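Local coordinates for MHC class I protein (Ginglymostoma cirratum, PDB 6LUP), which probably presents bound peptides in the groove of its alpha-1 and alpha-2 domains for recognition by T cells, as other MHC class I molecules do, at residues Glu51-Gly54 against Pro55-Glu59; Glu159-Cys162 against Ile163-Gln167. One frame throughout, in Å; residues are numbered along the deposited sequence.

Interaction 1: residues Glu51-Gly54 against Pro55-Glu59; sequences ESEG and PEYWE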
ATOM      1  N   GLU A  51      20.444  -3.178   9.719  1.00 45.33           N
ATOM      2  CA  GLU A  51      21.596  -2.804  10.534  1.00 46.80           C
ATOM      3  C   GLU A  51      21.348  -2.994  12.024  1.00 46.19           C
ATOM      4  O   GLU A  51      22.252  -3.398  12.756  1.00 47.27           O
ATOM      5  CB  GLU A  51      21.960  -1.339  10.293  1.00 48.70           C
ATOM      6  CG  GLU A  51      22.735  -1.072   9.015  1.00 51.36           C
ATOM      7  CD  GLU A  51      22.780   0.404   8.648  1.00 53.45           C
ATOM      8  OE1 GLU A  51      23.636   0.793   7.817  1.00 55.24           O
ATOM      9  OE2 GLU A  51      21.959   1.185   9.184  1.00 53.50           O
ATOM     10  N   SER A  52      20.128  -2.699  12.465  1.00 44.57           N
ATOM     11  CA  SER A  52      19.844  -2.561  13.892  1.00 43.95           C
ATOM     12  C   SER A  52      19.263  -3.805  14.551  1.00 42.95           C
ATOM     13  O   SER A  52      19.119  -3.844  15.773  1.00 43.43           O
ATOM     14  CB  SER A  52      18.929  -1.356  14.151  1.00 43.82           C
ATOM     15  OG  SER A  52      17.664  -1.517  13.532  1.00 42.49           O
ATOM     16  N   GLU A  53      18.927  -4.816  13.757  1.00 41.72           N
ATOM     17  CA  GLU A  53      18.369  -6.039  14.316  1.00 40.39           C
ATOM     18  C   GLU A  53      19.269  -7.239  14.089  1.00 40.58           C
ATOM     19  O   GLU A  53      19.572  -7.598  12.949  1.00 40.67           O
ATOM     20  CB  GLU A  53      16.954  -6.297  13.793  1.00 39.64           C
ATOM     21  CG  GLU A  53      15.904  -5.315  14.299  1.00 39.34           C
ATOM     22  CD  GLU A  53      15.785  -5.277  15.818  1.00 40.05           C
ATOM     23  OE1 GLU A  53      16.333  -6.169  16.510  1.00 40.32           O
ATOM     24  OE2 GLU A  53      15.130  -4.345  16.331  1.00 40.12           O
ATOM     25  N   GLY A  54      19.685  -7.851  15.196  1.00 40.63           N
ATOM     26  CA  GLY A  54      20.595  -8.986  15.174  1.00 40.33           C
ATOM     27  C   GLY A  54      19.922 -10.284  14.769  1.00 39.39           C
ATOM     28  O   GLY A  54      18.719 -10.309  14.497  1.00 38.27           O
ATOM     29  N   PRO A  55      20.705 -11.376  14.726  1.00 39.69           N
ATOM     30  CA  PRO A  55      20.241 -12.712  14.346  1.00 39.17           C
ATOM     31  C   PRO A  55      18.945 -13.149  15.039  1.00 38.09           C
ATOM     32  O   PRO A  55      18.056 -13.689  14.378  1.00 37.41           O
ATOM     33  CB  PRO A  55      21.407 -13.608  14.770  1.00 39.81           C
ATOM     34  CG  PRO A  55      22.600 -12.739  14.590  1.00 40.84           C
ATOM     35  CD  PRO A  55      22.158 -11.351  14.971  1.00 40.73           C
ATOM     36  N   GLU A  56      18.838 -12.900  16.342  1.00 37.92           N
ATOM     37  CA  GLU A  56      17.688 -13.347  17.129  1.00 37.41           C
ATOM     38  C   GLU A  56      16.371 -12.751  16.651  1.00 36.07           C
ATOM     39  O   GLU A  56      15.342 -13.435  16.625  1.00 35.38           O
ATOM     40  CB  GLU A  56      17.901 -13.067  18.619  1.00 38.72           C
ATOM     41  CG  GLU A  56      18.769 -14.120  19.291  1.00 41.00           C
ATOM     42  CD  GLU A  56      18.935 -13.904  20.788  1.00 42.70           C
ATOM     43  OE1 GLU A  56      18.062 -13.229  21.397  1.00 43.06           O
ATOM     44  OE2 GLU A  56      19.936 -14.420  21.351  1.00 43.17           O
ATOM     45  N   TYR A  57      16.413 -11.481  16.264  1.00 35.28           N
ATOM     46  CA  TYR A  57      15.248 -10.807  15.727  1.00 34.41           C
ATOM     47  C   TYR A  57      14.713 -11.491  14.462  1.00 34.14           C
ATOM     48  O   TYR A  57      13.516 -11.762  14.353  1.00 33.71           O
ATOM     49  CB  TYR A  57      15.568  -9.340  15.438  1.00 34.49           C
ATOM     50  CG  TYR A  57      14.413  -8.589  14.825  1.00 33.77           C
ATOM     51  CD1 TYR A  57      14.193  -8.613  13.446  1.00 33.67           C
ATOM     52  CD2 TYR A  57      13.539  -7.856  15.620  1.00 33.43           C
ATOM     53  CE1 TYR A  57      13.130  -7.928  12.878  1.00 33.26           C
ATOM     54  CE2 TYR A  57      12.474  -7.166  15.064  1.00 33.20           C
ATOM     55  CZ  TYR A  57      12.273  -7.206  13.692  1.00 32.99           C
ATOM     56  OH  TYR A  57      11.219  -6.522  13.134  1.00 32.45           O
ATOM     57  N   TRP A  58      15.602 -11.765  13.514  1.00 34.32           N
ATOM     58  CA  TRP A  58      15.201 -12.361  12.247  1.00 34.16           C
ATOM     59  C   TRP A  58      14.802 -13.815  12.402  1.00 34.24           C
ATOM     60  O   TRP A  58      13.881 -14.283  11.734  1.00 34.04           O
ATOM     61  CB  TRP A  58      16.295 -12.176  11.199  1.00 34.74           C
ATOM     62  CG  TRP A  58      16.557 -10.730  10.988  1.00 34.81           C
ATOM     63  CD1 TRP A  58      17.615 -10.007  11.460  1.00 35.28           C
ATOM     64  CD2 TRP A  58      15.710  -9.806  10.307  1.00 34.54           C
ATOM     65  NE1 TRP A  58      17.489  -8.693  11.098  1.00 35.28           N
ATOM     66  CE2 TRP A  58      16.327  -8.540  10.387  1.00 34.96           C
ATOM     67  CE3 TRP A  58      14.493  -9.925   9.621  1.00 34.17           C
ATOM     68  CZ2 TRP A  58      15.769  -7.396   9.801  1.00 34.81           C
ATOM     69  CZ3 TRP A  58      13.937  -8.789   9.045  1.00 33.97           C
ATOM     70  CH2 TRP A  58      14.573  -7.541   9.144  1.00 34.36           C
ATOM     71  N   GLU A  59      15.480 -14.516  13.304  1.00 34.72           N
ATOM     72  CA  GLU A  59      15.143 -15.890  13.623  1.00 34.66           C
ATOM     73  C   GLU A  59      13.726 -15.980  14.186  1.00 34.17           C
ATOM     74  O   GLU A  59      12.926 -16.795  13.724  1.00 34.19           O
ATOM     75  CB  GLU A  59      16.170 -16.477  14.588  1.00 35.35           C
ATOM     76  CG  GLU A  59      17.489 -16.819  13.912  1.00 36.69           C
ATOM     77  CD  GLU A  59      18.692 -16.723  14.834  1.00 37.72           C
ATOM     78  OE1 GLU A  59      19.824 -16.652  14.304  1.00 38.92           O
ATOM     79  OE2 GLU A  59      18.521 -16.711  16.077  1.00 37.39           O
TER

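Interaction 2: residues Glu159-Cys162 against Ile163-Gln167; sequences EGIC and IEWLQ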
ATOM      1  N   GLU A 159      -1.505  -3.438  22.628  1.00 40.09           N
ATOM      2  CA  GLU A 159      -1.319  -2.335  23.570  1.00 41.10           C
ATOM      3  C   GLU A 159       0.098  -2.231  24.121  1.00 40.94           C
ATOM      4  O   GLU A 159       0.549  -1.140  24.465  1.00 41.53           O
ATOM      5  CB  GLU A 159      -2.301  -2.445  24.732  1.00 42.74           C
ATOM      6  CG  GLU A 159      -3.749  -2.151  24.370  1.00 43.93           C
ATOM      7  CD  GLU A 159      -4.704  -2.376  25.532  1.00 45.78           C
ATOM      8  OE1 GLU A 159      -4.236  -2.764  26.629  1.00 46.26           O
ATOM      9  OE2 GLU A 159      -5.923  -2.165  25.348  1.00 46.64           O
ATOM     10  N   GLY A 160       0.793  -3.360  24.220  1.00 40.06           N
ATOM     11  CA  GLY A 160       2.111  -3.379  24.851  1.00 39.76           C
ATOM     12  C   GLY A 160       3.262  -3.633  23.897  1.00 38.74           C
ATOM     13  O   GLY A 160       4.072  -2.740  23.629  1.00 38.78           O
ATOM     14  N   ILE A 161       3.332  -4.859  23.385  1.00 37.61           N
ATOM     15  CA  ILE A 161       4.446  -5.291  22.554  1.00 36.52           C
ATOM     16  C   ILE A 161       4.595  -4.408  21.313  1.00 36.32           C
ATOM     17  O   ILE A 161       5.690  -3.923  21.017  1.00 35.90           O
ATOM     18  CB  ILE A 161       4.312  -6.783  22.177  1.00 35.74           C
ATOM     19  CG1 ILE A 161       4.541  -7.662  23.414  1.00 35.97           C
ATOM     20  CG2 ILE A 161       5.303  -7.163  21.088  1.00 35.06           C
ATOM     21  CD1 ILE A 161       3.868  -9.017  23.354  1.00 35.28           C
ATOM     22  N   CYS A 162       3.483  -4.192  20.613  1.00 36.31           N
ATOM     23  CA  CYS A 162       3.472  -3.444  19.358  1.00 36.26           C
ATOM     24  C   CYS A 162       3.970  -2.010  19.558  1.00 36.92           C
ATOM     25  O   CYS A 162       4.839  -1.538  18.825  1.00 36.72           O
ATOM     26  CB  CYS A 162       2.062  -3.461  18.759  1.00 36.47           C
ATOM     27  SG  CYS A 162       1.869  -2.669  17.147  1.00 36.54           S
ATOM     28  N   ILE A 163       3.417  -1.333  20.558  1.00 37.95           N
ATOM     29  CA  ILE A 163       3.819   0.028  20.910  1.00 38.97           C
ATOM     30  C   ILE A 163       5.311   0.102  21.247  1.00 39.70           C
ATOM     31  O   ILE A 163       6.025   0.970  20.744  1.00 40.37           O
ATOM     32  CB  ILE A 163       2.973   0.569  22.093  1.00 39.75           C
ATOM     33  CG1 ILE A 163       1.502   0.786  21.674  1.00 39.64           C
ATOM     34  CG2 ILE A 163       3.597   1.822  22.697  1.00 40.46           C
ATOM     35  CD1 ILE A 163       1.261   1.860  20.628  1.00 39.16           C
ATOM     36  N   GLU A 164       5.774  -0.821  22.083  1.00 40.16           N
ATOM     37  CA  GLU A 164       7.167  -0.842  22.534  1.00 41.00           C
ATOM     38  C   GLU A 164       8.181  -0.954  21.384  1.00 39.53           C
ATOM     39  O   GLU A 164       9.148  -0.195  21.333  1.00 39.88           O
ATOM     40  CB  GLU A 164       7.374  -1.957  23.565  1.00 42.79           C
ATOM     41  CG  GLU A 164       8.783  -2.028  24.138  1.00 45.67           C
ATOM     42  CD  GLU A 164       8.997  -3.196  25.091  1.00 47.71           C
ATOM     43  OE1 GLU A 164      10.053  -3.207  25.768  1.00 48.92           O
ATOM     44  OE2 GLU A 164       8.126  -4.105  25.168  1.00 48.13           O
ATOM     45  N   TRP A 165       7.952  -1.897  20.474  1.00 37.85           N
ATOM     46  CA  TRP A 165       8.820  -2.083  19.308  1.00 36.98           C
ATOM     47  C   TRP A 165       8.708  -0.937  18.302  1.00 36.98           C
ATOM     48  O   TRP A 165       9.707  -0.550  17.687  1.00 36.87           O
ATOM     49  CB  TRP A 165       8.556  -3.434  18.638  1.00 36.03           C
ATOM     50  CG  TRP A 165       9.145  -4.563  19.412  1.00 35.91           C
ATOM     51  CD1 TRP A 165       8.590  -5.198  20.489  1.00 35.94           C
ATOM     52  CD2 TRP A 165      10.422  -5.174  19.198  1.00 35.79           C
ATOM     53  NE1 TRP A 165       9.441  -6.172  20.954  1.00 35.97           N
ATOM     54  CE2 TRP A 165      10.575  -6.178  20.185  1.00 35.91           C
ATOM     55  CE3 TRP A 165      11.451  -4.973  18.269  1.00 35.70           C
ATOM     56  CZ2 TRP A 165      11.715  -6.990  20.261  1.00 35.92           C
ATOM     57  CZ3 TRP A 165      12.588  -5.774  18.349  1.00 36.18           C
ATOM     58  CH2 TRP A 165      12.708  -6.775  19.339  1.00 36.08           C
ATOM     59  N   LEU A 166       7.503  -0.387  18.147  1.00 36.83           N
ATOM     60  CA  LEU A 166       7.321   0.798  17.310  1.00 37.10           C
ATOM     61  C   LEU A 166       8.245   1.915  17.794  1.00 38.31           C
ATOM     62  O   LEU A 166       8.902   2.572  16.989  1.00 38.43           O
ATOM     63  CB  LEU A 166       5.859   1.262  17.281  1.00 36.74           C
ATOM     64  CG  LEU A 166       5.560   2.570  16.524  1.00 37.13           C
ATOM     65  CD1 LEU A 166       5.988   2.519  15.061  1.00 36.40           C
ATOM     66  CD2 LEU A 166       4.091   2.956  16.632  1.00 37.28           C
ATOM     67  N   GLN A 167       8.316   2.097  19.111  1.00 39.46           N
ATOM     68  CA  GLN A 167       9.186   3.106  19.712  1.00 41.03           C
ATOM     69  C   GLN A 167      10.668   2.846  19.455  1.00 40.95           C
ATOM     70  O   GLN A 167      11.449   3.785  19.285  1.00 41.55           O
ATOM     71  CB  GLN A 167       8.900   3.241  21.207  1.00 42.28           C
ATOM     72  CG  GLN A 167       7.765   4.211  21.490  1.00 43.92           C
ATOM     73  CD  GLN A 167       7.193   4.077  22.885  1.00 45.60           C
ATOM     74  OE1 GLN A 167       7.558   3.173  23.640  1.00 46.43           O
ATOM     75  NE2 GLN A 167       6.284   4.980  23.236  1.00 46.65           N
TER

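Interaction 1: residues Glu51-Gly54 against Pro55-Glu59
Tyr57 sets its CG anti to the backbone N (chi1 178°), which swings the phenol back along the chain toward Glu53, with one ring face turned to it. Glu53 meets it with a chain that starts beside its own backbone N and bends again at chi2, folding the aliphatic part over the ring. The evidence for a CH-pi contact is direct: Glu53 CG lies 3.6 Å from the centroid of the Tyr57 ring and only 12° off the ring normal. The carboxylate follows, its plane 23° from that of the phenol, with Glu53 OE1 3.4 Å from Tyr57 CD2.

A second aromatic group ties down the backbone of the same bend. Trp58 NE1 donates a bent hydrogen bond to Glu53 O at 3.0 Å; the oxygen lies near the indole plane, whereas the nitrogen stands well above the carbonyl plane of Glu53. Since Glu53 is the first residue to leave the helix 47-52 and Gly54 is the N-cap of helix 55-82, this bond spans the break between the two helices. Tyr57 N adds a weak bond to Gly54 O, 3.1 Å long, at the first turn. Tyr57 CD1 also covers one face of the Trp58 indole, 3.6 Å above its plane.

Outside the bend, Glu53 OE2 forms a salt bridge with Lys168, the Tyr57 hydroxyl is hydrogen-bonded to that of Tyr169, and Tyr57 packs on the backbone of the bound peptide. The buried carboxylate is thus held by hydrocarbon-to-ring packing at its base and by opposite charge at its end, and Lys168 would be expected to stabilise its ionised form.

Interaction 2: residues Glu159-Cys162 against Ile163-Gln167
The Trp165 indole takes the carbonyl oxygen of Ile161 at its edge: Ile161 O lies near the ring plane, 3.2 Å from Trp165 CD1, rather than over a face. Ile161 CG2 approaches the same carbon at 3.9 Å, and the two side chains project alongside each other in a common direction. Because Ile161 CG2 is anti to the backbone N while Trp165 leaves its own backbone with CG anti to the carbonyl carbon (chi1 -75°), methyl and indole come together one helical turn apart. Both side chains reach the bound peptide: Ile161 packs on an aromatic side chain, and the ring of Trp165 meets an aromatic ring with their planes at about 40°.

Three i to i+4 backbone bonds establish the helical frame for this pair. Glu164 N donates to Gly160 O at 3.0 Å, Trp165 N to Ile161 O at 3.1 Å with an N-H...O angle of 172°, and Leu166 N to Cys162 O at 3.0 Å. The acceptors of the first two belong to a wider, pi-type turn at 159-161, and the i to i+4 pattern continues through Leu166.

On the part of the helix facing the sheet, Cys162 is joined to Cys98 of strand 91-100 by the disulfide of the alpha-2 domain. Ile163 packs on Cys98 and Leu100, and Leu166 on Leu100 and Leu5; Ile163 CG1 also lies 3.5 Å from Glu159 O, a turn back. The chemistry is therefore divided around the helix: a covalent anchor with aliphatic packing fixes it to the floor, while the aliphatic Ile161 and the indole of Trp165 meet the peptide through aromatic contacts, consistent with a largely nonpolar surface on the groove side.

Interaction 1 comes first along the chain, at the junction of helices 47-52 and 55-82; interaction 2 follows about a hundred residues later, within helix 148-172. All four segments belong to the alpha-1/alpha-2 platform of the MHC class I fold, where the helices lie over the eight-stranded antiparallel sheet and wall the peptide groove. Their centres are about 17 Å apart, yet the contacts meet directly: Trp165 CZ3 is 3.5 Å from Glu53 OE2 and 3.6 Å from Tyr57 CD2. The indole thus reaches across from helix 148-172 to Glu53 and to Tyr57 at the start of helix 55-82, where both contacts also reach the peptide, an arrangement consistent with closing one end of the groove.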